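Local coordinates for protein epsin 1 (PDB 5LP0) that probably binds membranes rich in phosphatidylinositol 4,5-bisphosphate through its ENTH domain and bends them to promote clathrin-coated pits in endocytosis, at residues A[49-52]-A[53-56]; A[56-59]-A[60-63]; A[87-90]-A[91-94]; A[39-42]-A[43-47]. All coordinates share one frame; numbering follows the deposited sequence. Where two conformers were deposited one is given.

Interaction 1 (A[49-52]-A[53-56])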
# COMPACT_ATOMS: atom_id res chain seq x y z
N TRP A 49 -4.84 -1.77 -5.26
CA TRP A 49 -6.02 -0.93 -5.50
C TRP A 49 -7.30 -1.63 -5.09
O TRP A 49 -8.21 -0.98 -4.53
CB TRP A 49 -6.10 -0.45 -6.96
CG TRP A 49 -4.98 0.45 -7.42
CD1 TRP A 49 -4.11 0.22 -8.45
CD2 TRP A 49 -4.62 1.74 -6.88
NE1 TRP A 49 -3.23 1.26 -8.56
CE2 TRP A 49 -3.51 2.20 -7.61
CE3 TRP A 49 -5.12 2.54 -5.84
CZ2 TRP A 49 -2.89 3.43 -7.35
CZ3 TRP A 49 -4.51 3.75 -5.57
CH2 TRP A 49 -3.40 4.19 -6.33
N LYS A 50 -7.38 -2.94 -5.28
CA LYS A 50 -8.54 -3.69 -4.82
C LYS A 50 -8.66 -3.62 -3.31
O LYS A 50 -9.74 -3.35 -2.77
CB LYS A 50 -8.46 -5.14 -5.26
CG LYS A 50 -8.76 -5.35 -6.75
CD LYS A 50 -8.65 -6.82 -7.15
CE LYS A 50 -8.86 -7.03 -8.67
NZ LYS A 50 -8.57 -8.43 -9.05
N ARG A 51 -7.56 -3.83 -2.59
CA ARG A 51 -7.61 -3.82 -1.13
C ARG A 51 -7.94 -2.41 -0.63
O ARG A 51 -8.65 -2.25 0.35
CB ARG A 51 -6.28 -4.33 -0.56
CG ARG A 51 -6.09 -5.86 -0.75
CD ARG A 51 -6.88 -6.60 0.34
NE ARG A 51 -7.35 -7.97 0.07
CZ ARG A 51 -6.86 -9.07 0.63
NH1 ARG A 51 -5.79 -9.02 1.40
NH2 ARG A 51 -7.40 -10.25 0.37
N LEU A 52 -7.48 -1.38 -1.35
CA LEU A 52 -7.77 0.00 -1.01
C LEU A 52 -9.24 0.39 -1.24
O LEU A 52 -9.67 1.46 -0.80
CB LEU A 52 -6.87 0.94 -1.82
CG LEU A 52 -5.40 1.01 -1.39
CD1 LEU A 52 -4.61 1.81 -2.41
CD2 LEU A 52 -5.21 1.63 0.00
N ASN A 53 -9.98 -0.49 -1.91
CA ASN A 53 -11.38 -0.26 -2.26
C ASN A 53 -12.34 -1.18 -1.49
O ASN A 53 -13.52 -1.29 -1.83
CB ASN A 53 -11.53 -0.50 -3.77
CG ASN A 53 -12.83 0.04 -4.35
OD1 ASN A 53 -13.33 1.08 -3.92
ND2 ASN A 53 -13.36 -0.67 -5.34
N ASP A 54 -11.84 -1.83 -0.45
CA ASP A 54 -12.68 -2.58 0.50
C ASP A 54 -13.28 -1.65 1.56
O ASP A 54 -12.92 -0.46 1.63
CB ASP A 54 -11.86 -3.71 1.13
CG ASP A 54 -11.69 -4.91 0.20
OD1 ASP A 54 -10.81 -5.75 0.48
OD2 ASP A 54 -12.45 -5.01 -0.79
N HIS A 55 -14.20 -2.17 2.38
CA HIS A 55 -14.95 -1.35 3.30
C HIS A 55 -15.31 -2.14 4.54
O HIS A 55 -15.14 -3.35 4.62
CB HIS A 55 -16.25 -0.90 2.63
CG HIS A 55 -16.03 -0.13 1.36
ND1 HIS A 55 -15.78 1.23 1.35
CD2 HIS A 55 -16.03 -0.52 0.07
CE1 HIS A 55 -15.62 1.63 0.10
NE2 HIS A 55 -15.77 0.59 -0.69
N GLY A 56 -15.86 -1.40 5.50
CA GLY A 56 -16.52 -1.96 6.67
C GLY A 56 -15.62 -2.83 7.51
O GLY A 56 -14.53 -2.41 7.89
O HOH W 1 -12.32 -4.24 -3.40
O HOH W 2 -12.09 1.84 0.62
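Asn53 N bonds back to Lys50 O at 3.0 Å, and a type I beta turn from Arg51 to Asp54, closed by a weak bond from Asp54 N to Arg51 O, leads the chain out of helix 38-51 into the loop. Lys50 O also accepts a hydrogen bond from water 1, which donates another to Asp54 OD2 at 2.7 Å and ties the carboxylate to the end region of the helix. Water 2 joins Leu52 O to Asp54 O in the same way. Asp54 holds CG beside its own N (chi1 -77°), which turns the carboxylate back toward the helix. There OD1 lies 4.0 Å from Arg51 CD and 4.1 Å from Arg51 NE; it stands well out of the guanidinium plane, no N-H points at it, and the polar relation is one of opposite charges beyond salt-bridge range. Each has a firmer partner: Asp54 OD1 bonds His61 ND1, and Arg51 NH1 bonds Thr16 OG1. Leu52 points inward onto Ala65 and Met66, while Trp49 NE1 reaches Gln83. Arg51 and nearby Arg13 and His61 probably belong to the phosphoinositide-binding site of the ENTH domain, beside this turn after helix 38-51.

Interaction 2 (A[56-59]-A[60-63])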
# COMPACT_ATOMS: atom_id res chain seq x y z
N GLY A 56 -15.86 -1.40 5.50
CA GLY A 56 -16.52 -1.96 6.67
C GLY A 56 -15.62 -2.83 7.51
O GLY A 56 -14.53 -2.41 7.89
N LYS A 57 -16.06 -4.05 7.76
CA LYS A 57 -15.31 -5.02 8.56
C LYS A 57 -13.98 -5.38 7.92
O LYS A 57 -13.10 -5.97 8.58
CB LYS A 57 -16.16 -6.28 8.79
CG LYS A 57 -16.37 -7.13 7.55
CD LYS A 57 -17.27 -8.31 7.85
CE LYS A 57 -17.65 -9.05 6.59
NZ LYS A 57 -18.58 -10.18 6.90
N ASN A 58 -13.81 -5.04 6.65
CA ASN A 58 -12.54 -5.27 5.95
C ASN A 58 -11.67 -4.02 5.93
O ASN A 58 -10.74 -3.91 5.13
CB ASN A 58 -12.80 -5.73 4.52
CG ASN A 58 -13.31 -7.15 4.46
OD1 ASN A 58 -12.75 -8.06 5.09
ND2 ASN A 58 -14.39 -7.34 3.74
N TRP A 59 -11.92 -3.08 6.83
CA TRP A 59 -11.15 -1.84 6.91
C TRP A 59 -9.64 -2.04 7.01
O TRP A 59 -8.86 -1.22 6.48
CB TRP A 59 -11.61 -0.99 8.09
CG TRP A 59 -11.23 -1.57 9.41
CD1 TRP A 59 -11.96 -2.44 10.18
CD2 TRP A 59 -10.02 -1.32 10.14
NE1 TRP A 59 -11.27 -2.75 11.32
CE2 TRP A 59 -10.08 -2.07 11.33
CE3 TRP A 59 -8.89 -0.53 9.90
CZ2 TRP A 59 -9.06 -2.06 12.27
CZ3 TRP A 59 -7.87 -0.52 10.84
CH2 TRP A 59 -7.96 -1.28 12.01
N ARG A 60 -9.19 -3.12 7.65
CA ARG A 60 -7.75 -3.30 7.82
C ARG A 60 -7.09 -3.63 6.46
O ARG A 60 -5.91 -3.36 6.28
CB ARG A 60 -7.41 -4.38 8.84
CG ARG A 60 -6.07 -4.10 9.50
CD ARG A 60 -5.63 -5.23 10.40
NE ARG A 60 -6.64 -5.54 11.41
CZ ARG A 60 -6.70 -5.00 12.61
NH1 ARG A 60 -5.80 -4.10 12.99
NH2 ARG A 60 -7.67 -5.35 13.45
N HIS A 61 -7.84 -4.17 5.51
CA HIS A 61 -7.34 -4.33 4.14
C HIS A 61 -6.92 -2.97 3.64
O HIS A 61 -5.87 -2.84 3.01
CB HIS A 61 -8.44 -4.83 3.19
CG HIS A 61 -8.76 -6.29 3.33
ND1 HIS A 61 -9.75 -6.89 2.59
CD2 HIS A 61 -8.23 -7.25 4.12
CE1 HIS A 61 -9.82 -8.17 2.91
NE2 HIS A 61 -8.89 -8.42 3.82
N VAL A 62 -7.73 -1.95 3.91
CA VAL A 62 -7.49 -0.62 3.36
C VAL A 62 -6.31 0.01 4.08
O VAL A 62 -5.38 0.56 3.47
CB VAL A 62 -8.75 0.29 3.55
CG1 VAL A 62 -8.50 1.68 2.94
CG2 VAL A 62 -9.99 -0.33 2.94
N TYR A 63 -6.31 -0.08 5.41
CA TYR A 63 -5.23 0.48 6.21
C TYR A 63 -3.87 -0.14 5.84
O TYR A 63 -2.91 0.58 5.54
CB TYR A 63 -5.55 0.25 7.68
CG TYR A 63 -4.59 0.91 8.64
CD1 TYR A 63 -4.66 2.27 8.90
CD2 TYR A 63 -3.63 0.16 9.30
CE1 TYR A 63 -3.79 2.86 9.79
CE2 TYR A 63 -2.76 0.75 10.19
CZ TYR A 63 -2.84 2.10 10.43
OH TYR A 63 -1.97 2.68 11.33
O HOH W 3 -10.48 -5.39 8.99
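Trp59 and Arg60, neighbours in sequence, run their side chains side by side, pointing the same way, at the start of helix 59-75. The indole is set with CG between the backbone N and the carbonyl carbon (chi1 70°), a position that swings the ring back across the next peptide. Arg60 N then lies over one face, 3.1 Å from Trp59 CG, and Arg60 CB sits almost straight above the six-membered ring, 4.1 Å from its centroid in a CH-pi contact. Farther out, the Arg60 chain bends at chi3 and brings NH1 to 3.7 Å from Trp59 CH2, with the ring and guanidinium planes 50° apart. One turn on, Tyr63 CB touches Trp59 CZ3 at 4.0 Å, and Trp59 is buried further by Phe97 and Tyr99. Beneath this packing, Trp59 O takes a nearly straight bond from Tyr63 N and a weak one from Val62 N.

Toward the loop the contact is looser and wetter: water 3 bridges Lys57 O and Arg60 N, lying over the indole rim on the same face as Arg60 CB. Asn58 and His61 run side by side, amide and imidazole only 7° from parallel, yet Asn58 OD1 comes no nearer than 3.7 Å to His61 CE1. Asn58 OD1 bonds Asn18 ND2 instead, and the imidazole is held by Asp54. The backbone supplies the bond between these two, from His61 N to Asn58 O at 2.9 Å. With His61 and adjacent Asn18 both likely to bind the phosphoinositide, this first turn of helix 59-75 forms part of the probable lipid-headgroup site of the ENTH domain.

Interaction 3 (A[87-90]-A[91-94])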
# COMPACT_ATOMS: atom_id res chain seq x y z
N ASN A 87 -3.60 7.87 -10.13
CA ASN A 87 -4.82 7.37 -9.51
C ASN A 87 -5.06 7.98 -8.15
O ASN A 87 -5.54 7.31 -7.24
CB ASN A 87 -4.78 5.86 -9.40
CG ASN A 87 -4.89 5.18 -10.73
OD1 ASN A 87 -3.88 4.92 -11.37
ND2 ASN A 87 -6.12 4.88 -11.16
N ILE A 88 -4.75 9.27 -8.02
CA ILE A 88 -4.74 9.91 -6.70
C ILE A 88 -6.13 9.93 -6.04
O ILE A 88 -6.21 9.90 -4.81
CB ILE A 88 -4.15 11.33 -6.76
CG1 ILE A 88 -3.89 11.85 -5.35
CG2 ILE A 88 -5.06 12.30 -7.50
CD1 ILE A 88 -2.84 11.05 -4.62
N TYR A 89 -7.20 9.98 -6.83
CA TYR A 89 -8.55 10.00 -6.27
C TYR A 89 -8.81 8.77 -5.41
O TYR A 89 -9.52 8.85 -4.42
CB TYR A 89 -9.62 10.08 -7.38
CG TYR A 89 -9.49 11.23 -8.35
CD1 TYR A 89 -9.15 12.50 -7.93
CD2 TYR A 89 -9.76 11.05 -9.70
CE1 TYR A 89 -9.03 13.55 -8.84
CE2 TYR A 89 -9.66 12.09 -10.62
CZ TYR A 89 -9.30 13.34 -10.18
OH TYR A 89 -9.20 14.38 -11.08
N ALA A 90 -8.25 7.62 -5.80
CA ALA A 90 -8.40 6.37 -5.06
C ALA A 90 -7.75 6.43 -3.68
O ALA A 90 -8.11 5.68 -2.79
CB ALA A 90 -7.84 5.21 -5.86
N VAL A 91 -6.79 7.33 -3.50
CA VAL A 91 -6.24 7.58 -2.16
C VAL A 91 -7.03 8.70 -1.44
O VAL A 91 -7.40 8.56 -0.28
CB VAL A 91 -4.75 7.93 -2.22
CG1 VAL A 91 -4.18 8.05 -0.80
CG2 VAL A 91 -4.00 6.89 -3.02
N GLN A 92 -7.33 9.78 -2.15
CA GLN A 92 -8.05 10.92 -1.57
C GLN A 92 -9.40 10.51 -0.99
O GLN A 92 -9.80 11.01 0.05
CB GLN A 92 -8.25 12.02 -2.62
CG GLN A 92 -6.99 12.75 -2.95
CD GLN A 92 -7.17 13.73 -4.09
OE1 GLN A 92 -8.13 13.65 -4.85
NE2 GLN A 92 -6.23 14.67 -4.21
N THR A 93 -10.09 9.58 -1.64
CA THR A 93 -11.41 9.18 -1.18
C THR A 93 -11.33 8.59 0.22
O THR A 93 -12.31 8.63 0.96
CB THR A 93 -12.05 8.19 -2.15
OG1 THR A 93 -13.40 7.98 -1.78
CG2 THR A 93 -11.34 6.83 -2.21
N LEU A 94 -10.17 8.05 0.57
CA LEU A 94 -10.00 7.37 1.85
C LEU A 94 -9.95 8.33 3.04
O LEU A 94 -10.08 7.90 4.19
CB LEU A 94 -8.77 6.48 1.83
CG LEU A 94 -8.82 5.40 0.73
CD1 LEU A 94 -7.51 4.58 0.72
CD2 LEU A 94 -10.03 4.49 0.87
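Ile88 O is gripped by two backbone donors, Val91 N and Gln92 N, each at 2.9 Å. The Gln92 bond is the straighter, 170° at the hydrogen, with its donor nearly in line with the carbonyl; Val91 N comes from well above the carbonyl plane. This shared acceptor lies at the start of the short helical segment around 89-92 of the all-helical ENTH domain, which follows helix 78-86 after a break at Asn87. Thr93 N continues the winding with a bond to Tyr89 O, and Leu94 N bonds Val91 O as the chain passes into a 3-10 segment.

Toward the more exposed side, Tyr89 and Gln92 lie alongside each other and point the same way. Gln92 keeps CG beside its own N (chi1 -72°) and is extended beyond it, which carries the terminal amide to the edge of the Tyr89 ring, the two planes 43° apart. The aliphatic part of Gln92 also leans on Ile88, with Gln92 CG 4.0 Å from Ile88 CG1. Ile88 bridges from there to the inner group, its CD1 meeting Val91 CB loosely at 4.4 Å. Ile88 and Val91 face helix 108-122 through Leu122, Leu118 and Val119. Ala90 and Val91 take the Trp49 indole of helix 38-51, and Leu94 reaches Leu52, Val62 and Met66; the helix and the 3-10 turn after it together pack on helices 38-51, 59-75 and 108-122. Near its end, Ala90 O is lined by carbon: Thr93 CG2 stands 3.5 Å from it and Leu94 CG 3.6 Å.

Interaction 4 (A[39-42]-A[43-47])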
# COMPACT_ATOMS: atom_id res chain seq x y z
N VAL A 39 5.57 -7.43 -15.43
CA VAL A 39 4.44 -8.34 -15.29
C VAL A 39 3.92 -8.37 -13.83
O VAL A 39 2.71 -8.20 -13.54
CB VAL A 39 4.79 -9.76 -15.79
CG1 VAL A 39 3.66 -10.73 -15.49
CG2 VAL A 39 5.10 -9.74 -17.29
N ALA A 40 4.86 -8.56 -12.91
CA ALA A 40 4.53 -8.57 -11.48
C ALA A 40 3.99 -7.22 -11.03
O ALA A 40 3.06 -7.19 -10.22
CB ALA A 40 5.72 -8.96 -10.64
N PHE A 41 4.51 -6.12 -11.56
CA PHE A 41 4.06 -4.78 -11.19
C PHE A 41 2.57 -4.67 -11.42
O PHE A 41 1.84 -4.17 -10.57
CB PHE A 41 4.79 -3.74 -12.02
CG PHE A 41 4.28 -2.34 -11.85
CD1 PHE A 41 4.84 -1.48 -10.91
CD2 PHE A 41 3.26 -1.88 -12.64
CE1 PHE A 41 4.38 -0.18 -10.77
CE2 PHE A 41 2.77 -0.59 -12.49
CZ PHE A 41 3.31 0.26 -11.55
N SER A 42 2.10 -5.09 -12.59
CA SER A 42 0.67 -5.02 -12.85
C SER A 42 -0.15 -5.85 -11.86
O SER A 42 -1.23 -5.40 -11.41
CB SER A 42 0.35 -5.42 -14.26
OG SER A 42 0.68 -4.34 -15.11
N GLU A 43 0.31 -7.06 -11.57
CA GLU A 43 -0.39 -7.92 -10.59
C GLU A 43 -0.44 -7.26 -9.20
O GLU A 43 -1.48 -7.29 -8.50
CB GLU A 43 0.29 -9.30 -10.51
CG GLU A 43 0.20 -10.13 -11.79
CD GLU A 43 1.20 -11.30 -11.84
OE1 GLU A 43 2.16 -11.32 -11.03
OE2 GLU A 43 1.02 -12.21 -12.68
N ILE A 44 0.65 -6.62 -8.81
CA ILE A 44 0.81 -6.07 -7.47
C ILE A 44 -0.12 -4.88 -7.36
O ILE A 44 -0.94 -4.79 -6.45
CB ILE A 44 2.27 -5.65 -7.22
CG1 ILE A 44 3.11 -6.89 -6.98
CG2 ILE A 44 2.38 -4.66 -6.01
CD1 ILE A 44 4.60 -6.65 -7.12
N MET A 45 -0.07 -3.99 -8.31
CA MET A 45 -0.80 -2.75 -8.22
C MET A 45 -2.29 -3.03 -8.29
O MET A 45 -3.07 -2.43 -7.54
CB MET A 45 -0.37 -1.79 -9.32
CG MET A 45 1.05 -1.30 -9.12
SD MET A 45 1.43 -0.40 -7.59
CE MET A 45 0.60 1.17 -7.90
N SER A 46 -2.71 -3.97 -9.13
CA SER A 46 -4.12 -4.27 -9.22
C SER A 46 -4.63 -4.73 -7.85
O SER A 46 -5.70 -4.27 -7.38
CB SER A 46 -4.37 -5.35 -10.27
OG SER A 46 -5.73 -5.69 -10.27
N MET A 47 -3.89 -5.64 -7.22
CA MET A 47 -4.30 -6.16 -5.93
C MET A 47 -4.30 -5.07 -4.85
O MET A 47 -5.17 -5.03 -3.99
CB MET A 47 -3.44 -7.35 -5.53
CG MET A 47 -4.02 -8.13 -4.35
SD MET A 47 -5.60 -8.93 -4.78
CE MET A 47 -6.71 -8.32 -3.52
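Met45 crosses one face of the Phe41 ring at a slant, one turn farther along helix 38-51. Its CG stands 3.8 Å from the ring centroid and 15° off the normal, a CH-pi contact, and is 3.7 Å from Phe41 CZ. The bend at chi2 leaves SD 4.8 Å from the centroid in an oblique Met-aromatic contact, and chi3 turns CE. Phe41 CG lies anti to the backbone N (chi1 172°), and the ring thereby reaches along the helix to meet the methionine. Both rest on Val80 and Gln83 of helix 78-86, while Arg79 makes a cation-pi contact with Phe41. Round the helix, Ile44 lies across the Ala40 carbonyl, its CG1 3.3 Å from Ala40 O, and fits against Ile31 and Leu34 of helix 25-34. Toward the more exposed side, Glu43 runs beside Val39, pointing the same way; its OE1 is held by Ser6 OG. Regular i to i+4 bonds join the turns, the shortest from Ile44 N to Ala40 O at 2.8 Å, whereas that from Glu43 N to Val39 O is weak. This is an amphipathic helix wedged between others of the ENTH helical bundle.

How the interactions relate
Interactions 4 and 1 lie on the same helix, 38-51: residues 39-47 are regular and pack apolar side chains between neighbouring helices, while 49-56 lead out of it at the surface with waters and a turn. Interaction 2 begins at Gly56, where interaction 1 ends, and starts the next helix. The two meet through Asp54 and His61, a polar link beside the probable lipid site, though interaction 2 also has a buried indole. Interaction 3, partly buried, meets interactions 1 and 2 by apolar packing: Trp49 and Leu52 of the first and Val62 of the second touch its Ala90, Val91 and Leu94. Interaction 4 touches neither interaction 2 nor interaction 3.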